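Local coordinates for sigma-c capsid protein (PDB 2VRS) that attaches the avian reovirus virion to host cells as the trimeric fibre of its outer capsid and induces apoptosis, at residues A146-F154 against L203-T211. Residues are numbered along the deposited sequence; the frame is centred on the assembly and turned at random.
Sequences ARLVPSAGF and LTVRTGIDT
Arg147 and Ser151 each donate a hydrogen bond to the end of segment 203-211, to Thr211 and Asp210 respectively. Ser151 N donates to Asp210 O at 2.9 Å. The second bond runs between side chains: Arg147 NH2 meets Thr211 OG1 at 2.9 Å with an N-H...O angle of 166°, the hydroxyl lying at the edge of the guanidinium. A water accepts from Arg147 NE and also bonds Thr211 OG1, closing a small ring at the same edge. Arginine suits this place because its long chain, bent at chi2 and chi3, starts out away from the strand yet brings its end back to it. Threonine serves two needs, OG1 taking the arginine while its methyl CG2 lies 3.4 Å from Arg147 O. A weaker CA-H...O contact puts Thr211 CA 3.5 Å from Val149 O. Ser151 is also the N-cap of the short helix, its short hydroxyl side chain letting OG reach back to accept from Phe154 N.

The apolar part centres on Phe154. With CG anti to the backbone N (chi1 -172°), its ring lies over the strand, and Ile209 CA makes a CH-pi contact 4.0 Å from the centroid. Asp210 N sits above the same face, while Ile209 CG2 packs 3.8 Å from Phe154 CE2. The other branch of this beta-branched residue sends CD1 to the backbone of Leu148 and to Pro150, so one isoleucine fills both sites.

Asp210 OD1 forms a salt bridge with Arg111, while OD2 is hydrogen-bonded with Tyr76 and His108 of a second subunit, at the trimer interface. Within the C-terminal beta-barrel domain, strand 198-210 runs between antiparallel strands 111-119 and 159-167; Phe154 meets Phe159 at the start of the latter, and Leu148 packs on strand 81-92.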
ATOM      1  N   ALA C 146     -14.528  -4.125  12.182  1.00 21.45           N
ATOM      2  CA  ALA C 146     -13.187  -4.447  11.735  1.00 23.12           C
ATOM      3  C   ALA C 146     -12.388  -3.173  11.507  1.00 22.29           C
ATOM      4  O   ALA C 146     -11.178  -3.179  11.650  1.00 21.23           O
ATOM      5  CB  ALA C 146     -13.231  -5.261  10.480  1.00 26.78           C
ATOM      6  N   ARG C 147     -13.081  -2.078  11.199  1.00 17.11           N
ATOM      7  CA  ARG C 147     -12.361  -0.786  10.901  1.00 20.26           C
ATOM      8  C   ARG C 147     -11.855  -0.089  12.157  1.00 17.88           C
ATOM      9  O   ARG C 147     -11.210   0.964  12.043  1.00 17.10           O
ATOM     10  CB  ARG C 147     -13.243   0.185  10.135  1.00 21.69           C
ATOM     11  CG  ARG C 147     -13.832  -0.389   8.819  1.00 20.90           C
ATOM     12  CD  ARG C 147     -12.908  -0.258   7.618  1.00 22.39           C
ATOM     13  NE  ARG C 147     -11.606  -0.927   7.779  1.00 20.37           N
ATOM     14  CZ  ARG C 147     -11.374  -2.229   7.609  1.00 26.48           C
ATOM     15  NH1 ARG C 147     -12.357  -3.065   7.280  1.00 22.01           N
ATOM     16  NH2 ARG C 147     -10.139  -2.693   7.785  1.00 24.93           N
ATOM     17  N   LEU C 148     -12.170  -0.636  13.337  1.00 17.01           N
ATOM     18  CA  LEU C 148     -11.818   0.010  14.605  1.00 18.20           C
ATOM     19  C   LEU C 148     -10.811  -0.835  15.367  1.00 19.90           C
ATOM     20  O   LEU C 148     -10.511  -0.581  16.537  1.00 19.54           O
ATOM     21  CB  LEU C 148     -13.076   0.223  15.486  1.00 19.97           C
ATOM     22  CG  LEU C 148     -14.234   0.987  14.822  1.00 20.92           C
ATOM     23  CD1 LEU C 148     -15.379   1.176  15.818  1.00 23.06           C
ATOM     24  CD2 LEU C 148     -13.738   2.318  14.259  1.00 18.24           C
ATOM     25  N   VAL C 149     -10.348  -1.890  14.708  1.00 15.52           N
ATOM     26  CA  VAL C 149      -9.351  -2.814  15.272  1.00 13.98           C
ATOM     27  C   VAL C 149      -8.021  -2.670  14.530  1.00 13.96           C
ATOM     28  O   VAL C 149      -7.952  -2.840  13.306  1.00 15.04           O
ATOM     29  CB  VAL C 149      -9.825  -4.316  15.175  1.00 15.12           C
ATOM     30  CG1 VAL C 149      -8.765  -5.224  15.780  1.00 18.76           C
ATOM     31  CG2 VAL C 149     -11.147  -4.505  15.947  1.00 20.62           C
ATOM     32  N   PRO C 150      -6.945  -2.345  15.272  1.00 16.30           N
ATOM     33  CA  PRO C 150      -5.628  -2.162  14.655  1.00 18.40           C
ATOM     34  C   PRO C 150      -5.033  -3.490  14.178  1.00 16.60           C
ATOM     35  O   PRO C 150      -5.353  -4.552  14.750  1.00 16.46           O
ATOM     36  CB  PRO C 150      -4.777  -1.624  15.801  1.00 17.10           C
ATOM     37  CG  PRO C 150      -5.449  -2.242  17.061  1.00 15.34           C
ATOM     38  CD  PRO C 150      -6.908  -2.140  16.735  1.00 17.24           C
ATOM     39  N   SER C 151      -4.155  -3.422  13.177  1.00 16.53           N
ATOM     40  CA  SER C 151      -3.488  -4.622  12.686  1.00 19.39           C
ATOM     41  C   SER C 151      -2.546  -5.166  13.768  1.00 18.75           C
ATOM     42  O   SER C 151      -2.160  -4.461  14.672  1.00 16.48           O
ATOM     43  CB  SER C 151      -2.687  -4.337  11.407  1.00 19.24           C
ATOM     44  OG  SER C 151      -1.589  -3.484  11.697  1.00 17.26           O
ATOM     45  N   ALA C 152      -2.153  -6.442  13.655  1.00 17.44           N
ATOM     46  CA  ALA C 152      -1.188  -6.976  14.593  1.00 20.26           C
ATOM     47  C   ALA C 152       0.107  -6.165  14.545  1.00 17.45           C
ATOM     48  O   ALA C 152       0.687  -5.881  15.603  1.00 18.58           O
ATOM     49  CB  ALA C 152      -0.893  -8.467  14.289  1.00 23.44           C
ATOM     50  N   GLY C 153       0.520  -5.731  13.351  1.00 19.36           N
ATOM     51  CA  GLY C 153       1.772  -4.967  13.223  1.00 15.31           C
ATOM     52  C   GLY C 153       1.653  -3.636  13.968  1.00 20.76           C
ATOM     53  O   GLY C 153       2.554  -3.231  14.686  1.00 16.88           O
ATOM     54  N   PHE C 154       0.530  -2.946  13.759  1.00 12.65           N
ATOM     55  CA  PHE C 154       0.329  -1.621  14.355  1.00 13.83           C
ATOM     56  C   PHE C 154       0.319  -1.726  15.895  1.00 19.04           C
ATOM     57  O   PHE C 154       0.906  -0.896  16.582  1.00 16.72           O
ATOM     58  CB  PHE C 154      -0.977  -0.983  13.841  1.00 15.17           C
ATOM     59  CG  PHE C 154      -1.143   0.455  14.281  1.00 18.83           C
ATOM     60  CD1 PHE C 154      -0.577   1.476  13.506  1.00 13.97           C
ATOM     61  CD2 PHE C 154      -1.782   0.781  15.491  1.00 17.16           C
ATOM     62  CE1 PHE C 154      -0.701   2.843  13.884  1.00 12.80           C
ATOM     63  CE2 PHE C 154      -1.895   2.129  15.894  1.00 15.44           C
ATOM     64  CZ  PHE C 154      -1.377   3.167  15.060  1.00 13.32           C
ATOM     65  N   LEU C 203     -12.485  18.219  26.057  1.00 19.72           N
ATOM     66  CA  LEU C 203     -11.357  17.369  25.661  1.00 18.13           C
ATOM     67  C   LEU C 203     -11.508  16.997  24.199  1.00 16.15           C
ATOM     68  O   LEU C 203     -12.608  16.647  23.750  1.00 17.96           O
ATOM     69  CB  LEU C 203     -11.321  16.096  26.537  1.00 20.95           C
ATOM     70  CG  LEU C 203     -10.278  15.008  26.237  1.00 20.71           C
ATOM     71  CD1 LEU C 203      -8.799  15.448  26.523  1.00 20.07           C
ATOM     72  CD2 LEU C 203     -10.654  13.742  27.063  1.00 21.38           C
ATOM     73  N   THR C 204     -10.425  17.098  23.413  1.00 16.54           N
ATOM     74  CA  THR C 204     -10.447  16.608  22.042  1.00 14.83           C
ATOM     75  C   THR C 204      -9.295  15.597  21.947  1.00 18.53           C
ATOM     76  O   THR C 204      -8.271  15.718  22.646  1.00 16.33           O
ATOM     77  CB  THR C 204     -10.217  17.745  20.976  1.00 21.47           C
ATOM     78  OG1 THR C 204      -8.900  18.261  21.144  1.00 25.35           O
ATOM     79  CG2 THR C 204     -11.260  18.878  21.114  1.00 17.39           C
ATOM     80  N   VAL C 205      -9.517  14.548  21.167  1.00 16.04           N
ATOM     81  CA  VAL C 205      -8.488  13.506  20.979  1.00 16.00           C
ATOM     82  C   VAL C 205      -8.442  13.297  19.453  1.00 17.54           C
ATOM     83  O   VAL C 205      -9.491  13.135  18.803  1.00 18.12           O
ATOM     84  CB  VAL C 205      -8.905  12.168  21.663  1.00 21.01           C
ATOM     85  CG1 VAL C 205      -7.947  11.048  21.281  1.00 16.78           C
ATOM     86  CG2 VAL C 205      -8.908  12.289  23.214  1.00 18.84           C
ATOM     87  N   ARG C 206      -7.250  13.370  18.883  1.00 16.20           N
ATOM     88  CA  ARG C 206      -7.052  13.088  17.457  1.00 14.08           C
ATOM     89  C   ARG C 206      -5.896  12.104  17.322  1.00 13.47           C
ATOM     90  O   ARG C 206      -4.795  12.326  17.861  1.00 15.47           O
ATOM     91  CB  ARG C 206      -6.734  14.363  16.674  1.00 20.55           C
ATOM     92  CG  ARG C 206      -7.836  15.379  16.761  1.00 32.04           C
ATOM     93  CD  ARG C 206      -7.738  16.378  15.627  1.00 51.74           C
ATOM     94  NE  ARG C 206      -7.709  15.734  14.310  1.00 58.88           N
ATOM     95  CZ  ARG C 206      -7.621  16.409  13.168  1.00 60.33           C
ATOM     96  NH1 ARG C 206      -7.558  17.729  13.198  1.00 44.42           N
ATOM     97  NH2 ARG C 206      -7.603  15.777  12.004  1.00 64.39           N
ATOM     98  N   THR C 207      -6.181  11.031  16.608  1.00 13.37           N
ATOM     99  CA  THR C 207      -5.186   9.998  16.366  1.00 14.44           C
ATOM    100  C   THR C 207      -5.650   9.169  15.175  1.00 16.51           C
ATOM    101  O   THR C 207      -6.692   9.420  14.591  1.00 17.62           O
ATOM    102  CB  THR C 207      -4.905   9.134  17.658  1.00 13.96           C
ATOM    103  OG1 THR C 207      -3.727   8.320  17.435  1.00 17.86           O
ATOM    104  CG2 THR C 207      -6.101   8.221  18.042  1.00 15.29           C
ATOM    105  N   GLY C 208      -4.837   8.211  14.766  1.00 14.06           N
ATOM    106  CA  GLY C 208      -5.303   7.297  13.741  1.00 13.02           C
ATOM    107  C   GLY C 208      -4.530   6.001  13.895  1.00 13.91           C
ATOM    108  O   GLY C 208      -3.487   5.926  14.601  1.00 15.51           O
ATOM    109  N   ILE C 209      -5.078   4.977  13.272  1.00 12.84           N
ATOM    110  CA  ILE C 209      -4.568   3.598  13.381  1.00 12.07           C
ATOM    111  C   ILE C 209      -4.539   2.942  12.015  1.00 14.77           C
ATOM    112  O   ILE C 209      -5.267   3.336  11.072  1.00 14.03           O
ATOM    113  CB  ILE C 209      -5.438   2.742  14.376  1.00 11.43           C
ATOM    114  CG1 ILE C 209      -6.925   2.561  13.866  1.00 13.18           C
ATOM    115  CG2 ILE C 209      -5.431   3.438  15.785  1.00 12.64           C
ATOM    116  CD1 ILE C 209      -7.794   1.526  14.684  1.00 14.48           C
ATOM    117  N   ASP C 210      -3.679   1.939  11.910  1.00 15.98           N
ATOM    118  CA  ASP C 210      -3.632   1.102  10.718  1.00 13.31           C
ATOM    119  C   ASP C 210      -4.346  -0.162  11.074  1.00 14.43           C
ATOM    120  O   ASP C 210      -3.972  -0.793  12.076  1.00 15.80           O
ATOM    121  CB  ASP C 210      -2.190   0.783  10.350  1.00 16.19           C
ATOM    122  CG  ASP C 210      -1.404   2.018   9.932  1.00 19.29           C
ATOM    123  OD1 ASP C 210      -1.999   2.976   9.387  1.00 16.53           O
ATOM    124  OD2 ASP C 210      -0.182   1.999  10.119  1.00 15.13           O
ATOM    125  N   THR C 211      -5.316  -0.542  10.226  1.00 15.95           N
ATOM    126  CA  THR C 211      -6.183  -1.717  10.500  1.00 15.81           C
ATOM    127  C   THR C 211      -5.755  -2.949   9.677  1.00 16.78           C
ATOM    128  O   THR C 211      -4.965  -2.883   8.726  1.00 17.52           O
ATOM    129  CB  THR C 211      -7.679  -1.401  10.272  1.00 14.02           C
ATOM    130  OG1 THR C 211      -7.899  -1.166   8.885  1.00 16.30           O
ATOM    131  CG2 THR C 211      -8.107  -0.168  11.089  1.00 14.71           C
TER
HETATM  132  O   HOH W   1      -9.625   1.320   8.053  1.00 17.73           O